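Local coordinates for homoserine dehydrogenase (Staphylococcus aureus M1064, PDB 4PG7), which catalyses the NAD(P)-dependent interconversion of homoserine and aspartate semialdehyde, a step of the aspartic acid pathway, at residues T252-Y264 and R406-V418. Numbering follows the deposited sequence.
Sequences TLTDINVADQLGY and RVANYDNQSYAAV
The Y410 ring carries the methyl CG2 of T254 over the centre of one face, a CH-pi contact in which CG2 stands 3.7 Å from the ring centroid and 8° off its normal. At the ring edge, near its plane, lies D255 OD1, to which Y410 OH donates a very short hydrogen bond of 2.5 Å, with carboxylate and ring planes 50° apart. With CG of Y410 anti to the backbone N (chi1 -177°), the ring reaches across to the first turn of helix 253-262. The guanidinium of R406, in the conformer described here, one of two modelled, has L262 CD2 above one face, offset toward the rim, while its NH1 meets a lone pair of L262 O in the carbonyl plane, 2.8 Å away and almost straight. A water bridges R406 NH1 and Y264 OH, in plane at the Y264 ring edge; V418 CG1 approaches that ring obliquely. Between these polar ends, V258 CG1 packs on A416 CB at 3.9 Å and L262 CD1 on V418 CG2 at 3.7 Å, with A408 beside them. The helix lies nearly antiparallel to strand 406-411, against a hairpin of the ACT-type C-terminal domain whose tip has a classic bulge at Y410 and D411 opposite S414.

T252 and D255 form a capping box: D255 N donates to T252 OG1, and T252 N to D255 OD2, which also salt-bridges K439. T252 and K439 line the bound lysine's pocket, so D255 links that pocket to the hairpin; K439 and the helix N-terminus would probably stabilise its negative charge.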
ATOM      1  N   THR A 252      -6.607  -5.268  28.831  1.00 26.92           N
ATOM      2  CA  THR A 252      -6.026  -4.590  29.971  1.00 28.76           C
ATOM      3  C   THR A 252      -4.544  -4.360  29.769  1.00 28.85           C
ATOM      4  O   THR A 252      -3.906  -5.008  28.938  1.00 28.43           O
ATOM      5  CB  THR A 252      -6.160  -5.415  31.279  1.00 30.78           C
ATOM      6  OG1 THR A 252      -5.430  -6.642  31.144  1.00 31.18           O
ATOM      7  CG2 THR A 252      -7.640  -5.724  31.611  1.00 31.99           C
ATOM      8  N   LEU A 253      -3.985  -3.488  30.597  1.00 27.98           N
ATOM      9  CA  LEU A 253      -2.570  -3.227  30.585  1.00 30.36           C
ATOM     10  C   LEU A 253      -1.776  -4.490  30.895  1.00 29.87           C
ATOM     11  O   LEU A 253      -0.704  -4.716  30.324  1.00 30.93           O
ATOM     12  CB  LEU A 253      -2.272  -2.081  31.554  1.00 33.19           C
ATOM     13  CG  LEU A 253      -0.882  -1.487  31.521  1.00 35.04           C
ATOM     14  CD1 LEU A 253      -0.533  -0.998  30.132  1.00 34.87           C
ATOM     15  CD2 LEU A 253      -0.802  -0.367  32.567  1.00 37.30           C
ATOM     16  N   THR A 254      -2.325  -5.352  31.743  1.00 28.81           N
ATOM     17  CA  THR A 254      -1.709  -6.629  32.003  1.00 29.45           C
ATOM     18  C   THR A 254      -1.614  -7.469  30.720  1.00 28.17           C
ATOM     19  O   THR A 254      -0.592  -8.107  30.479  1.00 30.50           O
ATOM     20  CB  THR A 254      -2.468  -7.377  33.108  1.00 30.96           C
ATOM     21  OG1 THR A 254      -2.505  -6.546  34.278  1.00 34.35           O
ATOM     22  CG2 THR A 254      -1.803  -8.666  33.444  1.00 30.67           C
ATOM     23  N   ASP A 255      -2.666  -7.481  29.905  1.00 28.16           N
ATOM     24  CA  ASP A 255      -2.635  -8.241  28.641  1.00 27.56           C
ATOM     25  C   ASP A 255      -1.517  -7.709  27.786  1.00 25.64           C
ATOM     26  O   ASP A 255      -0.733  -8.462  27.264  1.00 24.83           O
ATOM     27  CB  ASP A 255      -3.944  -8.140  27.869  1.00 27.82           C
ATOM     28  CG  ASP A 255      -5.088  -8.804  28.583  1.00 29.45           C
ATOM     29  OD1 ASP A 255      -4.948  -9.974  28.980  1.00 27.96           O
ATOM     30  OD2 ASP A 255      -6.136  -8.155  28.755  1.00 31.10           O
ATOM     31  N   ILE A 256      -1.452  -6.388  27.675  1.00 25.87           N
ATOM     32  CA  ILE A 256      -0.449  -5.734  26.883  1.00 25.29           C
ATOM     33  C   ILE A 256       0.971  -6.032  27.353  1.00 26.54           C
ATOM     34  O   ILE A 256       1.852  -6.325  26.539  1.00 25.67           O
ATOM     35  CB  ILE A 256      -0.708  -4.216  26.845  1.00 26.56           C
ATOM     36  CG1 ILE A 256      -1.873  -3.961  25.903  1.00 26.59           C
ATOM     37  CG2 ILE A 256       0.531  -3.465  26.381  1.00 27.61           C
ATOM     38  CD1 ILE A 256      -2.431  -2.579  25.973  1.00 27.71           C
ATOM     39  N   ASN A 257       1.205  -5.957  28.659  1.00 27.64           N
ATOM     40  CA  ASN A 257       2.553  -6.183  29.203  1.00 28.62           C
ATOM     41  C   ASN A 257       2.993  -7.655  29.177  1.00 28.18           C
ATOM     42  O   ASN A 257       4.170  -7.960  28.929  1.00 26.30           O
ATOM     43  CB  ASN A 257       2.670  -5.572  30.600  1.00 28.74           C
ATOM     44  CG  ASN A 257       2.627  -4.047  30.559  1.00 29.32           C
ATOM     45  OD1 ASN A 257       2.893  -3.449  29.531  1.00 29.43           O
ATOM     46  ND2 ASN A 257       2.278  -3.424  31.663  1.00 30.05           N
ATOM     47  N   VAL A 258       2.047  -8.562  29.389  1.00 26.57           N
ATOM     48  CA  VAL A 258       2.344  -9.973  29.259  1.00 26.96           C
ATOM     49  C   VAL A 258       2.619 -10.315  27.773  1.00 26.92           C
ATOM     50  O   VAL A 258       3.594 -10.987  27.438  1.00 26.63           O
ATOM     51  CB  VAL A 258       1.186 -10.820  29.808  1.00 28.03           C
ATOM     52  CG1 VAL A 258       1.403 -12.293  29.518  1.00 28.45           C
ATOM     53  CG2 VAL A 258       1.043 -10.619  31.307  1.00 29.79           C
ATOM     54  N   ALA A 259       1.790  -9.798  26.874  1.00 27.34           N
ATOM     55  CA  ALA A 259       2.044  -9.964  25.438  1.00 25.77           C
ATOM     56  C   ALA A 259       3.428  -9.448  25.096  1.00 25.43           C
ATOM     57  O   ALA A 259       4.198 -10.079  24.345  1.00 24.93           O
ATOM     58  CB  ALA A 259       0.999  -9.222  24.622  1.00 25.69           C
ATOM     59  N   ASP A 260       3.742  -8.281  25.637  1.00 26.62           N
ATOM     60  CA  ASP A 260       5.010  -7.639  25.377  1.00 28.08           C
ATOM     61  C   ASP A 260       6.184  -8.536  25.749  1.00 29.61           C
ATOM     62  O   ASP A 260       7.144  -8.700  24.952  1.00 28.77           O
ATOM     63  CB  ASP A 260       5.123  -6.341  26.159  1.00 29.83           C
ATOM     64  CG  ASP A 260       6.481  -5.696  25.953  1.00 32.70           C
ATOM     65  OD1 ASP A 260       6.817  -5.343  24.810  1.00 34.46           O
ATOM     66  OD2 ASP A 260       7.248  -5.651  26.906  1.00 36.11           O
ATOM     67  N   GLN A 261       6.147  -9.075  26.969  1.00 31.16           N
ATOM     68  CA  GLN A 261       7.230  -9.956  27.447  1.00 33.14           C
ATOM     69  C   GLN A 261       7.357 -11.224  26.580  1.00 31.83           C
ATOM     70  O   GLN A 261       8.434 -11.724  26.414  1.00 29.31           O
ATOM     71  CB  GLN A 261       7.088 -10.309  28.931  1.00 36.87           C
ATOM     72  CG  GLN A 261       6.455 -11.664  29.265  1.00 43.69           C
ATOM     73  CD  GLN A 261       6.491 -12.026  30.760  1.00 48.80           C
ATOM     74  OE1 GLN A 261       7.309 -12.837  31.176  1.00 49.25           O
ATOM     75  NE2 GLN A 261       5.574 -11.447  31.560  1.00 50.32           N
ATOM     76  N   LEU A 262       6.247 -11.717  26.049  1.00 29.70           N
ATOM     77  CA  LEU A 262       6.266 -12.858  25.119  1.00 30.71           C
ATOM     78  C   LEU A 262       6.697 -12.538  23.675  1.00 28.75           C
ATOM     79  O   LEU A 262       6.843 -13.457  22.855  1.00 31.57           O
ATOM     80  CB  LEU A 262       4.887 -13.501  25.085  1.00 31.68           C
ATOM     81  CG  LEU A 262       4.484 -14.176  26.404  1.00 32.88           C
ATOM     82  CD1 LEU A 262       2.980 -14.322  26.446  1.00 34.34           C
ATOM     83  CD2 LEU A 262       5.165 -15.522  26.528  1.00 33.91           C
ATOM     84  N   GLY A 263       6.846 -11.262  23.349  1.00 26.81           N
ATOM     85  CA  GLY A 263       7.283 -10.831  22.019  1.00 26.28           C
ATOM     86  C   GLY A 263       6.195 -10.318  21.088  1.00 24.93           C
ATOM     87  O   GLY A 263       6.384 -10.322  19.877  1.00 24.99           O
ATOM     88  N   TYR A 264       5.061  -9.878  21.640  1.00 24.53           N
ATOM     89  CA  TYR A 264       3.886  -9.502  20.857  1.00 23.78           C
ATOM     90  C   TYR A 264       3.316  -8.150  21.270  1.00 24.33           C
ATOM     91  O   TYR A 264       3.431  -7.753  22.429  1.00 24.99           O
ATOM     92  CB  TYR A 264       2.759 -10.527  21.035  1.00 23.72           C
ATOM     93  CG  TYR A 264       3.121 -11.923  20.609  1.00 24.36           C
ATOM     94  CD1 TYR A 264       2.903 -12.353  19.287  1.00 24.83           C
ATOM     95  CD2 TYR A 264       3.739 -12.798  21.501  1.00 24.32           C
ATOM     96  CE1 TYR A 264       3.272 -13.637  18.889  1.00 25.43           C
ATOM     97  CE2 TYR A 264       4.096 -14.089  21.127  1.00 25.69           C
ATOM     98  CZ  TYR A 264       3.875 -14.505  19.814  1.00 26.14           C
ATOM     99  OH  TYR A 264       4.227 -15.781  19.447  1.00 25.20           O
ATOM    100  N   ARG A 406       4.656 -21.511  25.115  1.00 32.67           N
ATOM    101  CA  ARG A 406       5.357 -20.713  26.105  0.50 33.21           C
ATOM    102  C   ARG A 406       4.347 -20.193  27.115  1.00 32.36           C
ATOM    103  O   ARG A 406       3.217 -19.855  26.745  1.00 30.42           O
ATOM    104  CB  ARG A 406       6.084 -19.582  25.415  0.50 33.06           C
ATOM    105  CG  ARG A 406       7.018 -20.099  24.323  0.50 34.12           C
ATOM    106  CD  ARG A 406       7.403 -18.985  23.385  0.50 32.73           C
ATOM    107  NE  ARG A 406       8.210 -18.043  24.121  0.50 32.45           N
ATOM    108  CZ  ARG A 406       8.095 -16.731  24.040  0.50 30.59           C
ATOM    109  NH1 ARG A 406       7.173 -16.178  23.253  0.50 29.07           N
ATOM    110  NH2 ARG A 406       8.893 -15.997  24.785  0.50 30.07           N
ATOM    111  N   VAL A 407       4.754 -20.144  28.378  1.00 31.80           N
ATOM    112  CA  VAL A 407       3.894 -19.700  29.442  1.00 32.63           C
ATOM    113  C   VAL A 407       4.512 -18.494  30.135  1.00 33.74           C
ATOM    114  O   VAL A 407       5.725 -18.298  30.098  1.00 37.60           O
ATOM    115  CB  VAL A 407       3.607 -20.841  30.444  1.00 35.18           C
ATOM    116  CG1 VAL A 407       2.915 -21.999  29.742  1.00 34.47           C
ATOM    117  CG2 VAL A 407       4.873 -21.338  31.112  1.00 37.99           C
ATOM    118  N   ALA A 408       3.675 -17.677  30.751  1.00 30.77           N
ATOM    119  CA  ALA A 408       4.124 -16.495  31.458  1.00 31.89           C
ATOM    120  C   ALA A 408       3.221 -16.239  32.658  1.00 33.85           C
ATOM    121  O   ALA A 408       2.032 -16.604  32.639  1.00 31.59           O
ATOM    122  CB  ALA A 408       4.069 -15.288  30.555  1.00 31.04           C
ATOM    123  N   ASN A 409       3.793 -15.589  33.674  1.00 32.54           N
ATOM    124  CA  ASN A 409       3.039 -15.051  34.777  1.00 34.07           C
ATOM    125  C   ASN A 409       2.158 -13.931  34.265  1.00 32.99           C
ATOM    126  O   ASN A 409       2.586 -13.120  33.495  1.00 30.66           O
ATOM    127  CB  ASN A 409       3.965 -14.492  35.861  1.00 35.89           C
ATOM    128  CG  ASN A 409       4.721 -15.580  36.590  1.00 37.71           C
ATOM    129  OD1 ASN A 409       5.942 -15.618  36.577  1.00 43.75           O
ATOM    130  ND2 ASN A 409       3.998 -16.471  37.218  1.00 37.22           N
ATOM    131  N   TYR A 410       0.914 -13.902  34.699  1.00 31.10           N
ATOM    132  CA  TYR A 410      -0.009 -12.887  34.255  1.00 32.68           C
ATOM    133  C   TYR A 410      -0.361 -11.991  35.426  1.00 35.48           C
ATOM    134  O   TYR A 410      -0.286 -10.787  35.313  1.00 39.24           O
ATOM    135  CB  TYR A 410      -1.249 -13.565  33.693  1.00 30.62           C
ATOM    136  CG  TYR A 410      -2.308 -12.669  33.119  1.00 30.37           C
ATOM    137  CD1 TYR A 410      -2.306 -12.350  31.762  1.00 31.89           C
ATOM    138  CD2 TYR A 410      -3.353 -12.188  33.903  1.00 31.55           C
ATOM    139  CE1 TYR A 410      -3.292 -11.566  31.208  1.00 30.21           C
ATOM    140  CE2 TYR A 410      -4.348 -11.400  33.360  1.00 31.70           C
ATOM    141  CZ  TYR A 410      -4.304 -11.087  32.006  1.00 32.81           C
ATOM    142  OH  TYR A 410      -5.295 -10.325  31.428  1.00 32.32           O
ATOM    143  N   ASP A 411      -0.787 -12.606  36.524  1.00 39.07           N
ATOM    144  CA  ASP A 411      -1.148 -11.915  37.753  1.00 43.51           C
ATOM    145  C   ASP A 411      -1.126 -12.982  38.858  1.00 43.99           C
ATOM    146  O   ASP A 411      -0.729 -14.122  38.607  1.00 41.68           O
ATOM    147  CB  ASP A 411      -2.536 -11.273  37.606  1.00 47.62           C
ATOM    148  CG  ASP A 411      -2.799 -10.192  38.633  1.00 54.10           C
ATOM    149  OD1 ASP A 411      -2.005 -10.056  39.590  1.00 57.54           O
ATOM    150  OD2 ASP A 411      -3.818  -9.483  38.502  1.00 60.12           O
ATOM    151  N   ASN A 412      -1.548 -12.630  40.065  1.00 47.75           N
ATOM    152  CA  ASN A 412      -1.626 -13.586  41.184  1.00 47.12           C
ATOM    153  C   ASN A 412      -2.490 -14.815  40.877  1.00 42.45           C
ATOM    154  O   ASN A 412      -3.663 -14.684  40.583  1.00 40.69           O
ATOM    155  CB  ASN A 412      -2.176 -12.884  42.426  1.00 54.39           C
ATOM    156  CG  ASN A 412      -1.272 -11.767  42.915  1.00 62.36           C
ATOM    157  OD1 ASN A 412      -0.052 -11.943  43.043  1.00 72.02           O
ATOM    158  ND2 ASN A 412      -1.863 -10.611  43.210  1.00 69.46           N
ATOM    159  N   GLN A 413      -1.893 -15.998  40.943  1.00 41.08           N
ATOM    160  CA  GLN A 413      -2.543 -17.245  40.518  1.00 42.55           C
ATOM    161  C   GLN A 413      -3.146 -17.183  39.088  1.00 41.10           C
ATOM    162  O   GLN A 413      -4.133 -17.866  38.788  1.00 40.11           O
ATOM    163  CB  GLN A 413      -3.620 -17.660  41.538  1.00 47.45           C
ATOM    164  CG  GLN A 413      -3.055 -18.052  42.896  1.00 50.79           C
ATOM    165  CD  GLN A 413      -4.108 -18.567  43.863  1.00 57.63           C
ATOM    166  OE1 GLN A 413      -3.801 -19.385  44.725  1.00 65.85           O
ATOM    167  NE2 GLN A 413      -5.354 -18.108  43.719  1.00 58.41           N
ATOM    168  N   SER A 414      -2.527 -16.393  38.208  1.00 38.31           N
ATOM    169  CA  SER A 414      -2.933 -16.322  36.805  1.00 35.10           C
ATOM    170  C   SER A 414      -1.724 -16.487  35.923  1.00 31.83           C
ATOM    171  O   SER A 414      -0.682 -15.910  36.189  1.00 29.23           O
ATOM    172  CB  SER A 414      -3.621 -15.001  36.485  1.00 35.88           C
ATOM    173  OG  SER A 414      -4.859 -14.914  37.143  1.00 41.01           O
ATOM    174  N   TYR A 415      -1.880 -17.287  34.881  1.00 30.23           N
ATOM    175  CA  TYR A 415      -0.841 -17.547  33.905  1.00 30.00           C
ATOM    176  C   TYR A 415      -1.434 -17.347  32.534  1.00 29.36           C
ATOM    177  O   TYR A 415      -2.661 -17.468  32.336  1.00 29.70           O
ATOM    178  CB  TYR A 415      -0.315 -18.988  34.000  1.00 32.56           C
ATOM    179  CG  TYR A 415       0.220 -19.351  35.358  1.00 36.18           C
ATOM    180  CD1 TYR A 415       1.351 -18.725  35.868  1.00 37.93           C
ATOM    181  CD2 TYR A 415      -0.402 -20.311  36.132  1.00 37.71           C
ATOM    182  CE1 TYR A 415       1.834 -19.039  37.130  1.00 40.66           C
ATOM    183  CE2 TYR A 415       0.087 -20.643  37.389  1.00 39.69           C
ATOM    184  CZ  TYR A 415       1.194 -19.998  37.884  1.00 40.50           C
ATOM    185  OH  TYR A 415       1.664 -20.322  39.130  1.00 41.93           O
ATOM    186  N   ALA A 416      -0.560 -17.073  31.582  1.00 28.78           N
ATOM    187  CA  ALA A 416      -0.941 -16.985  30.187  1.00 29.44           C
ATOM    188  C   ALA A 416      -0.083 -17.967  29.429  1.00 28.56           C
ATOM    189  O   ALA A 416       1.060 -18.220  29.815  1.00 31.04           O
ATOM    190  CB  ALA A 416      -0.721 -15.576  29.665  1.00 29.64           C
ATOM    191  N   ALA A 417      -0.629 -18.506  28.346  1.00 27.29           N
ATOM    192  CA  ALA A 417       0.108 -19.409  27.470  1.00 26.17           C
ATOM    193  C   ALA A 417      -0.079 -18.933  26.044  1.00 26.26           C
ATOM    194  O   ALA A 417      -1.175 -18.585  25.660  1.00 26.82           O
ATOM    195  CB  ALA A 417      -0.412 -20.832  27.596  1.00 25.71           C
ATOM    196  N   VAL A 418       0.996 -18.932  25.263  1.00 27.19           N
ATOM    197  CA  VAL A 418       0.874 -18.803  23.832  1.00 27.56           C
ATOM    198  C   VAL A 418       1.193 -20.159  23.230  1.00 26.69           C
ATOM    199  O   VAL A 418       2.257 -20.725  23.466  1.00 25.36           O
ATOM    200  CB  VAL A 418       1.811 -17.696  23.258  1.00 29.23           C
ATOM    201  CG1 VAL A 418       1.886 -17.761  21.728  1.00 28.93           C
ATOM    202  CG2 VAL A 418       1.344 -16.329  23.742  1.00 29.95           C
TER
HETATM  203  O   HOH W   1       6.663 -14.899  33.366  1.00 39.63           O
HETATM  204  O   HOH W   2       5.324 -17.469  21.166  1.00 30.42           O